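Local coordinates for protein minor fimbrium subunit Mfa5 (Porphyromonas gingivalis ATCC 33277, PDB 6TNJ) that serves as an accessory subunit, seen here through its von Willebrand factor domain, of minor fimbriae that mediate biofilm formation and adhesion to host cells and other bacteria, at residues 14-19 against 116-121; 26-31 against 244-249; 33-38 against 275-280. All coordinates share one frame; numbering follows the deposited sequence.

Contact 1 (14-19 against 116-121); sequences VIDQSS and MSDGLA. With CA (calcium ion), chain C.
The carboxylates of Asp16 and Asp118 meet at about a right angle, their planes 79° apart, at the metal ion-dependent adhesion site (MIDAS) of this von Willebrand factor A domain. Asp16 opens the DxSxS sequence. In the conformer described, its OD2 accepts from Ser117 OG (2.8 Å) on the anti side, close to the carboxylate plane, while Ser18 N comes to OD1 from above that plane (2.9 Å), forming an Asx turn at the start of the loop. Asp16 OD2 lies 3.4 Å from Asp118 OD1, two acceptors that cannot bond directly. The calcium ion and a water probably ease the repulsion: Asp118 OD1 binds calcium at 2.4 Å, and a water modelled unusually close to the ion donates to Asp16 OD2. Aspartate thus suits both positions, as a ligand at 118 and as a partner of the surrounding hydroxyl, amide and water at 16. Ser20 adds its hydroxyl to the coordination, and Asp118 OD2 is engaged in a salt bridge by Arg28. Gly119, without a side chain, lets the chain pass close to the ion.

The frame for this site is a pair of neighbouring parallel strands. Met116 N donates to Val14 O and Met116 O accepts from Asp16 N, straddling Ile15. On the same sheet face, branched Ile15 packs beside the long Met116, with Ile15 CD1 3.9 Å from Met116 CB.

Contact 2 (26-31 against 244-249); sequences IARLKS and IGYDLG
Arg28 and Asp247 meet crosswise, the guanidinium and carboxylate planes 81° apart, where the first helix of the von Willebrand factor A domain lies over the sheet. Helix 26-31 runs roughly against the direction of strand 244-246, at 148°, as expected of an α/β fold with helices packed on parallel strands. The axes lie 12.0 Å apart, so long side chains have to span the gap.

Arg28 reaches out with an extended chain from CG to NE. Its NE donates to Asp247 OD2 at 2.7 Å, a single-nitrogen salt bridge that meets the oxygen on its anti side. The acceptor is tilted from the guanidinium plane, and Asp247 CB lies over one face of that group. Since NH1 of the same arginine pairs with Asp118, the guanidinium is shared between two acids, which probably fixes its rotation near the calcium site and balances their charge.

Tyr246 spans the gap with its ring. With CG anti to the backbone N (chi1 -169°), the ring is carried across to the helix and is long enough to place its hydroxyl on the helix backbone: OH donates to Arg28 O at 2.8 Å, in the carbonyl plane and on a lone pair. Small Ser31 leaves room for this hydroxyl, its CB lying 3.3 Å from Tyr246 OH, while its own OG bonds to Pro273 O.

Contact 3 (33-38 against 275-280); sequences IASGQR and NLAAAF
Helix 33-38 and helix 276-280 run side by side in nearly the same direction, their axes 9.1 Å apart at closest approach and crossing at -23°. The backbones come nearest at Ser35 and Ala277, whose CA atoms are only 5.0 Å apart. Small residues on both sides make this approach possible.

Ser35 points toward the neighbouring helix. Its OG, anti to the carbonyl carbon (chi1 -70°), touches the methyl of Ala277 at CB (3.6 Å) and approaches Leu276 CG. Although Ser35 OG is 3.2 Å from Ala277 N, the angle is too poor for a hydrogen bond. The hydroxyl turns back on its own helix, where it makes a weak bond to Ser31 O, so a polar group can sit in this buried interface.

The two helices cover the same face of the sheet in the Rossmann-like α/β fold of the von Willebrand factor A domain. The first follows the opening strand, and the second follows the edge strand 268-271. Leu276 and Phe280, one turn apart, fill the wedge between the helices and the sheet, where they also touch Ile244 and Met116; bulky apolar residues suit this place. Ser35 CB packs on the ring at Phe280 CD2, 3.7 Å away. Ser35 O stands 4.3 Å above the ring plane of Phe280, offset toward the rim, whereas Leu276 CG lies at the ring's edge and in its plane.

Farther from the sheet, Arg38 stretches across the groove. Its side chain starts out opposite its own N (chi1 175°) and stays extended to NE, which lays the aliphatic part against the second helix, Arg38 CD resting 3.8 Å from Ala277 CB, while NE forms a salt bridge with Asp281 OD1 of that same helix.

From the N terminus, the opening strand 9-16 and the helix 26-43 supply the first halves of all three contacts before any is completed. Contact 1 closes a loop of 96 residues when strand 110-117 arrives beside the opening strand. Contact 2 closes a longer one at the end of strand 240-246, and contact 3 closes the longest at the start of helix 276-290. Because the second segments follow in the same order as the first, every pair of loops crosses and none nests. Contact 1 joins neighbouring strands at the calcium site, contact 2 fastens the first helix to strand 240-246, the neighbour of 110-117 in the sheet, and contact 3 joins that helix to the last one.

Contact 1 (14-19 against 116-121)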
loop_
_atom_site.group_PDB
_atom_site.type_symbol
_atom_site.label_atom_id
_atom_site.label_comp_id
_atom_site.label_asym_id
_atom_site.label_seq_id
_atom_site.Cartn_x
_atom_site.Cartn_y
_atom_site.Cartn_z
ATOM N N VAL A 14 -5.495 -1.098 5.759
ATOM C CA VAL A 14 -4.625 -0.014 5.328
ATOM C C VAL A 14 -5.299 0.617 4.117
ATOM O O VAL A 14 -5.320 0.016 3.037
ATOM C CB VAL A 14 -3.212 -0.500 4.969
ATOM C CG1 VAL A 14 -2.323 0.685 4.583
ATOM C CG2 VAL A 14 -2.621 -1.292 6.110
ATOM N N ILE A 15 -5.845 1.820 4.286
ATOM C CA ILE A 15 -6.686 2.435 3.264
ATOM C C ILE A 15 -6.023 3.702 2.749
ATOM O O ILE A 15 -5.778 4.648 3.505
ATOM C CB ILE A 15 -8.096 2.754 3.782
ATOM C CG1 ILE A 15 -8.764 1.515 4.380
ATOM C CG2 ILE A 15 -8.915 3.319 2.658
ATOM C CD1 ILE A 15 -8.979 0.396 3.410
ATOM N N ASP A 16 -5.777 3.739 1.447
ATOM C CA ASP A 16 -5.282 4.933 0.758
ATOM C C ASP A 16 -6.394 5.985 0.656
ATOM O O ASP A 16 -7.431 5.732 0.035
ATOM C CB ASP A 16 -4.807 4.488 -0.624
ATOM C CG ASP A 16 -4.237 5.603 -1.465
ATOM O OD1 ASP A 16 -4.168 6.759 -0.977
ATOM O OD2 ASP A 16 -3.878 5.301 -2.627
ATOM N N GLN A 17 -6.166 7.172 1.235
ATOM C CA GLN A 17 -7.106 8.288 1.148
ATOM C C GLN A 17 -6.489 9.452 0.375
ATOM O O GLN A 17 -6.646 10.631 0.733
ATOM C CB GLN A 17 -7.587 8.743 2.540
ATOM C CG GLN A 17 -6.512 9.216 3.521
ATOM C CD GLN A 17 -7.055 9.917 4.765
ATOM O OE1 GLN A 17 -8.161 9.629 5.251
ATOM N NE2 GLN A 17 -6.266 10.848 5.285
ATOM N N SER A 18 -5.794 9.153 -0.715
ATOM C CA SER A 18 -5.211 10.208 -1.529
ATOM C C SER A 18 -6.305 11.040 -2.195
ATOM O O SER A 18 -7.474 10.657 -2.250
ATOM C CB SER A 18 -4.288 9.619 -2.596
ATOM O OG SER A 18 -3.225 8.919 -1.990
ATOM N N SER A 19 -5.899 12.216 -2.704
ATOM C CA SER A 19 -6.804 13.177 -3.327
ATOM C C SER A 19 -7.686 12.572 -4.425
ATOM O O SER A 19 -8.806 13.016 -4.628
ATOM C CB SER A 19 -5.979 14.335 -3.900
ATOM O OG SER A 19 -5.479 15.131 -2.850
ATOM N N MET A 116 -5.578 -1.282 0.361
ATOM C CA MET A 116 -6.421 -0.788 -0.703
ATOM C C MET A 116 -5.849 0.533 -1.187
ATOM O O MET A 116 -5.621 1.428 -0.370
ATOM C CB MET A 116 -7.841 -0.623 -0.171
ATOM C CG MET A 116 -8.829 -0.099 -1.135
ATOM S SD MET A 116 -10.388 0.220 -0.274
ATOM C CE MET A 116 -11.012 1.391 -1.442
ATOM N N SER A 117 -5.609 0.649 -2.493
ATOM C CA SER A 117 -5.083 1.863 -3.096
ATOM C C SER A 117 -5.659 2.053 -4.496
ATOM O O SER A 117 -5.851 1.086 -5.241
ATOM C CB SER A 117 -3.555 1.829 -3.148
ATOM O OG SER A 117 -3.046 2.947 -3.847
ATOM N N ASP A 118 -5.943 3.315 -4.842
ATOM C CA ASP A 118 -6.464 3.689 -6.149
ATOM C C ASP A 118 -5.412 4.368 -7.017
ATOM O O ASP A 118 -5.761 5.083 -7.959
ATOM C CB ASP A 118 -7.692 4.603 -6.001
ATOM C CG ASP A 118 -7.337 5.996 -5.550
ATOM O OD1 ASP A 118 -6.309 6.162 -4.863
ATOM O OD2 ASP A 118 -8.074 6.932 -5.893
ATOM N N GLY A 119 -4.132 4.160 -6.751
ATOM C CA GLY A 119 -3.188 4.855 -7.611
ATOM C C GLY A 119 -1.762 4.411 -7.412
ATOM O O GLY A 119 -1.465 3.511 -6.626
ATOM N N LEU A 120 -0.881 5.058 -8.161
ATOM C CA LEU A 120 0.548 4.846 -7.997
ATOM C C LEU A 120 1.021 5.416 -6.681
ATOM O O LEU A 120 0.604 6.509 -6.290
ATOM C CB LEU A 120 1.321 5.566 -9.087
ATOM C CG LEU A 120 1.030 5.290 -10.545
ATOM C CD1 LEU A 120 1.880 6.190 -11.390
ATOM C CD2 LEU A 120 1.351 3.885 -10.790
ATOM N N ALA A 121 1.956 4.728 -6.045
ATOM C CA ALA A 121 2.677 5.341 -4.935
ATOM C C ALA A 121 3.529 6.483 -5.479
ATOM O O ALA A 121 4.125 6.366 -6.547
ATOM C CB ALA A 121 3.543 4.287 -4.229
HETATM CA CA CA C . -4.786 7.882 -5.432
HETATM O O HOH W 1 -3.406 6.692 -4.833
HETATM O O HOH W 2 -4.760 7.833 -8.275
HETATM O O HOH W 3 -3.393 9.175 -6.662
#

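Contact 2 (26-31 against 244-249)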
loop_
_atom_site.group_PDB
_atom_site.type_symbol
_atom_site.label_atom_id
_atom_site.label_comp_id
_atom_site.label_asym_id
_atom_site.label_seq_id
_atom_site.Cartn_x
_atom_site.Cartn_y
_atom_site.Cartn_z
ATOM N N ILE A 26 -15.505 11.168 -6.175
ATOM C CA ILE A 26 -15.955 10.923 -4.811
ATOM C C ILE A 26 -16.682 9.586 -4.652
ATOM O O ILE A 26 -16.762 9.072 -3.538
ATOM C CB ILE A 26 -16.826 12.107 -4.354
ATOM C CG1 ILE A 26 -17.120 12.020 -2.860
ATOM C CG2 ILE A 26 -18.126 12.146 -5.153
ATOM C CD1 ILE A 26 -15.954 12.339 -1.979
ATOM N N ALA A 27 -17.187 8.986 -5.735
ATOM C CA ALA A 27 -17.766 7.646 -5.623
ATOM C C ALA A 27 -16.774 6.656 -5.046
ATOM O O ALA A 27 -17.172 5.662 -4.422
ATOM C CB ALA A 27 -18.223 7.144 -6.984
ATOM N N ARG A 28 -15.498 6.868 -5.317
ATOM C CA ARG A 28 -14.455 6.017 -4.765
ATOM C C ARG A 28 -14.471 6.056 -3.250
ATOM O O ARG A 28 -14.540 5.016 -2.592
ATOM C CB ARG A 28 -13.107 6.481 -5.296
ATOM C CG ARG A 28 -12.902 6.307 -6.820
ATOM C CD ARG A 28 -11.436 6.477 -7.208
ATOM N NE ARG A 28 -11.250 6.478 -8.658
ATOM C CZ ARG A 28 -10.131 6.850 -9.272
ATOM N NH1 ARG A 28 -9.060 7.217 -8.576
ATOM N NH2 ARG A 28 -10.088 6.849 -10.605
ATOM N N LEU A 29 -14.408 7.260 -2.680
ATOM C CA LEU A 29 -14.370 7.382 -1.228
ATOM C C LEU A 29 -15.638 6.812 -0.618
ATOM O O LEU A 29 -15.592 6.072 0.380
ATOM C CB LEU A 29 -14.188 8.848 -0.841
ATOM C CG LEU A 29 -14.102 9.054 0.677
ATOM C CD1 LEU A 29 -12.759 8.604 1.167
ATOM C CD2 LEU A 29 -14.359 10.492 1.076
ATOM N N LYS A 30 -16.778 7.133 -1.214
ATOM C CA LYS A 30 -18.038 6.712 -0.633
ATOM C C LYS A 30 -18.151 5.199 -0.594
ATOM O O LYS A 30 -18.594 4.633 0.409
ATOM C CB LYS A 30 -19.187 7.330 -1.423
ATOM C CG LYS A 30 -19.367 8.816 -1.161
ATOM C CD LYS A 30 -20.695 9.270 -1.782
ATOM C CE LYS A 30 -20.829 10.762 -1.877
ATOM N NZ LYS A 30 -22.138 11.072 -2.543
ATOM N N SER A 31 -17.762 4.520 -1.676
ATOM C CA SER A 31 -17.815 3.067 -1.665
ATOM C C SER A 31 -16.768 2.477 -0.723
ATOM O O SER A 31 -17.015 1.446 -0.076
ATOM C CB SER A 31 -17.630 2.528 -3.078
ATOM O OG SER A 31 -17.794 1.131 -3.085
ATOM N N ILE A 244 -6.267 -4.691 -2.769
ATOM C CA ILE A 244 -7.325 -4.255 -3.671
ATOM C C ILE A 244 -6.761 -3.119 -4.511
ATOM O O ILE A 244 -6.491 -2.031 -3.991
ATOM C CB ILE A 244 -8.581 -3.809 -2.912
ATOM C CG1 ILE A 244 -9.054 -4.934 -2.011
ATOM C CG2 ILE A 244 -9.649 -3.337 -3.919
ATOM C CD1 ILE A 244 -10.149 -4.538 -1.023
ATOM N N GLY A 245 -6.559 -3.382 -5.800
ATOM C CA GLY A 245 -6.291 -2.354 -6.781
ATOM C C GLY A 245 -7.597 -1.664 -7.138
ATOM O O GLY A 245 -8.424 -2.235 -7.858
ATOM N N TYR A 246 -7.785 -0.434 -6.685
ATOM C CA TYR A 246 -9.098 0.221 -6.700
ATOM C C TYR A 246 -9.239 1.223 -7.843
ATOM O O TYR A 246 -8.546 2.243 -7.875
ATOM C CB TYR A 246 -9.299 0.907 -5.356
ATOM C CG TYR A 246 -10.696 1.430 -5.049
ATOM C CD1 TYR A 246 -11.814 0.725 -5.437
ATOM C CD2 TYR A 246 -10.876 2.612 -4.334
ATOM C CE1 TYR A 246 -13.070 1.166 -5.139
ATOM C CE2 TYR A 246 -12.149 3.069 -4.005
ATOM C CZ TYR A 246 -13.234 2.325 -4.428
ATOM O OH TYR A 246 -14.502 2.732 -4.142
ATOM N N ASP A 247 -10.139 0.916 -8.790
ATOM C CA ASP A 247 -10.523 1.808 -9.892
ATOM C C ASP A 247 -9.313 2.232 -10.711
ATOM O O ASP A 247 -9.159 3.399 -11.064
ATOM C CB ASP A 247 -11.270 3.042 -9.376
ATOM C CG ASP A 247 -12.309 3.574 -10.351
ATOM O OD1 ASP A 247 -12.672 2.873 -11.338
ATOM O OD2 ASP A 247 -12.767 4.713 -10.122
ATOM N N LEU A 248 -8.436 1.278 -11.014
ATOM C CA LEU A 248 -7.187 1.602 -11.688
ATOM C C LEU A 248 -7.318 1.751 -13.200
ATOM O O LEU A 248 -6.334 2.082 -13.855
ATOM C CB LEU A 248 -6.150 0.533 -11.343
ATOM C CG LEU A 248 -5.917 0.335 -9.839
ATOM C CD1 LEU A 248 -4.842 -0.700 -9.634
ATOM C CD2 LEU A 248 -5.529 1.659 -9.213
ATOM N N GLY A 249 -8.497 1.535 -13.781
ATOM C CA GLY A 249 -8.691 1.945 -15.180
ATOM C C GLY A 249 -7.708 1.416 -16.211
ATOM O O GLY A 249 -7.323 2.157 -17.131
#

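Contact 3 (33-38 against 275-280)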
loop_
_atom_site.group_PDB
_atom_site.type_symbol
_atom_site.label_atom_id
_atom_site.label_comp_id
_atom_site.label_asym_id
_atom_site.label_seq_id
_atom_site.Cartn_x
_atom_site.Cartn_y
_atom_site.Cartn_z
ATOM N N ILE A 33 -15.863 3.767 2.069
ATOM C CA ILE A 33 -16.429 3.929 3.408
ATOM C C ILE A 33 -17.532 2.905 3.653
ATOM O O ILE A 33 -17.583 2.283 4.721
ATOM C CB ILE A 33 -16.904 5.388 3.580
ATOM C CG1 ILE A 33 -15.682 6.296 3.661
ATOM C CG2 ILE A 33 -17.797 5.561 4.798
ATOM C CD1 ILE A 33 -15.973 7.776 3.829
ATOM N N ALA A 34 -18.408 2.690 2.668
ATOM C CA ALA A 34 -19.473 1.706 2.826
ATOM C C ALA A 34 -18.902 0.301 2.968
ATOM O O ALA A 34 -19.328 -0.467 3.837
ATOM C CB ALA A 34 -20.434 1.781 1.633
ATOM N N SER A 35 -17.918 -0.051 2.137
ATOM C CA SER A 35 -17.374 -1.398 2.152
ATOM C C SER A 35 -16.480 -1.628 3.360
ATOM O O SER A 35 -16.484 -2.722 3.927
ATOM C CB SER A 35 -16.591 -1.677 0.871
ATOM O OG SER A 35 -17.440 -1.778 -0.253
ATOM N N GLY A 36 -15.701 -0.614 3.749
ATOM C CA GLY A 36 -14.902 -0.737 4.958
ATOM C C GLY A 36 -15.751 -1.069 6.166
ATOM O O GLY A 36 -15.414 -1.950 6.960
ATOM N N GLN A 37 -16.873 -0.371 6.324
ATOM C CA GLN A 37 -17.731 -0.648 7.474
ATOM C C GLN A 37 -18.364 -2.018 7.348
ATOM O O GLN A 37 -18.481 -2.759 8.333
ATOM C CB GLN A 37 -18.811 0.419 7.590
ATOM C CG GLN A 37 -18.274 1.779 7.950
ATOM C CD GLN A 37 -19.393 2.791 8.067
ATOM O OE1 GLN A 37 -19.921 3.013 9.150
ATOM N NE2 GLN A 37 -19.778 3.388 6.944
ATOM N N ARG A 38 -18.754 -2.383 6.129
ATOM C CA ARG A 38 -19.328 -3.697 5.900
ATOM C C ARG A 38 -18.356 -4.792 6.318
ATOM O O ARG A 38 -18.749 -5.769 6.968
ATOM C CB ARG A 38 -19.696 -3.825 4.423
ATOM C CG ARG A 38 -20.201 -5.182 3.984
ATOM C CD ARG A 38 -20.300 -5.246 2.452
ATOM N NE ARG A 38 -20.746 -6.556 1.971
ATOM C CZ ARG A 38 -22.018 -6.932 1.909
ATOM N NH1 ARG A 38 -22.973 -6.091 2.301
ATOM N NH2 ARG A 38 -22.338 -8.147 1.458
ATOM N N ASN A 275 -18.244 -2.607 -7.430
ATOM C CA ASN A 275 -18.074 -3.992 -6.993
ATOM C C ASN A 275 -17.085 -4.172 -5.839
ATOM O O ASN A 275 -16.726 -5.313 -5.511
ATOM C CB ASN A 275 -17.693 -4.893 -8.188
ATOM C CG ASN A 275 -16.297 -4.647 -8.722
ATOM O OD1 ASN A 275 -15.447 -4.100 -8.041
ATOM N ND2 ASN A 275 -16.059 -5.083 -9.958
ATOM N N LEU A 276 -16.680 -3.087 -5.175
ATOM C CA LEU A 276 -15.736 -3.191 -4.064
ATOM C C LEU A 276 -16.237 -4.118 -2.954
ATOM O O LEU A 276 -15.461 -4.907 -2.392
ATOM C CB LEU A 276 -15.465 -1.799 -3.499
ATOM C CG LEU A 276 -14.439 -1.717 -2.372
ATOM C CD1 LEU A 276 -13.081 -2.264 -2.869
ATOM C CD2 LEU A 276 -14.337 -0.300 -1.874
ATOM N N ALA A 277 -17.514 -4.011 -2.586
ATOM C CA ALA A 277 -18.017 -4.833 -1.491
ATOM C C ALA A 277 -17.802 -6.312 -1.764
ATOM O O ALA A 277 -17.567 -7.089 -0.828
ATOM C CB ALA A 277 -19.501 -4.546 -1.248
ATOM N N ALA A 278 -17.884 -6.731 -3.035
ATOM C CA ALA A 278 -17.647 -8.137 -3.331
ATOM C C ALA A 278 -16.206 -8.532 -3.031
ATOM O O ALA A 278 -15.949 -9.668 -2.617
ATOM C CB ALA A 278 -17.998 -8.438 -4.784
ATOM N N ALA A 279 -15.247 -7.621 -3.228
ATOM C CA ALA A 279 -13.856 -7.959 -2.920
ATOM C C ALA A 279 -13.657 -8.099 -1.418
ATOM O O ALA A 279 -13.008 -9.043 -0.955
ATOM C CB ALA A 279 -12.904 -6.900 -3.486
ATOM N N PHE A 280 -14.212 -7.172 -0.630
ATOM C CA PHE A 280 -14.094 -7.314 0.819
ATOM C C PHE A 280 -14.828 -8.547 1.316
ATOM O O PHE A 280 -14.379 -9.205 2.263
ATOM C CB PHE A 280 -14.629 -6.079 1.529
ATOM C CG PHE A 280 -13.637 -4.997 1.673
ATOM C CD1 PHE A 280 -12.672 -5.038 2.668
ATOM C CD2 PHE A 280 -13.657 -3.918 0.808
ATOM C CE1 PHE A 280 -11.763 -4.015 2.798
ATOM C CE2 PHE A 280 -12.730 -2.911 0.937
ATOM C CZ PHE A 280 -11.796 -2.960 1.946
#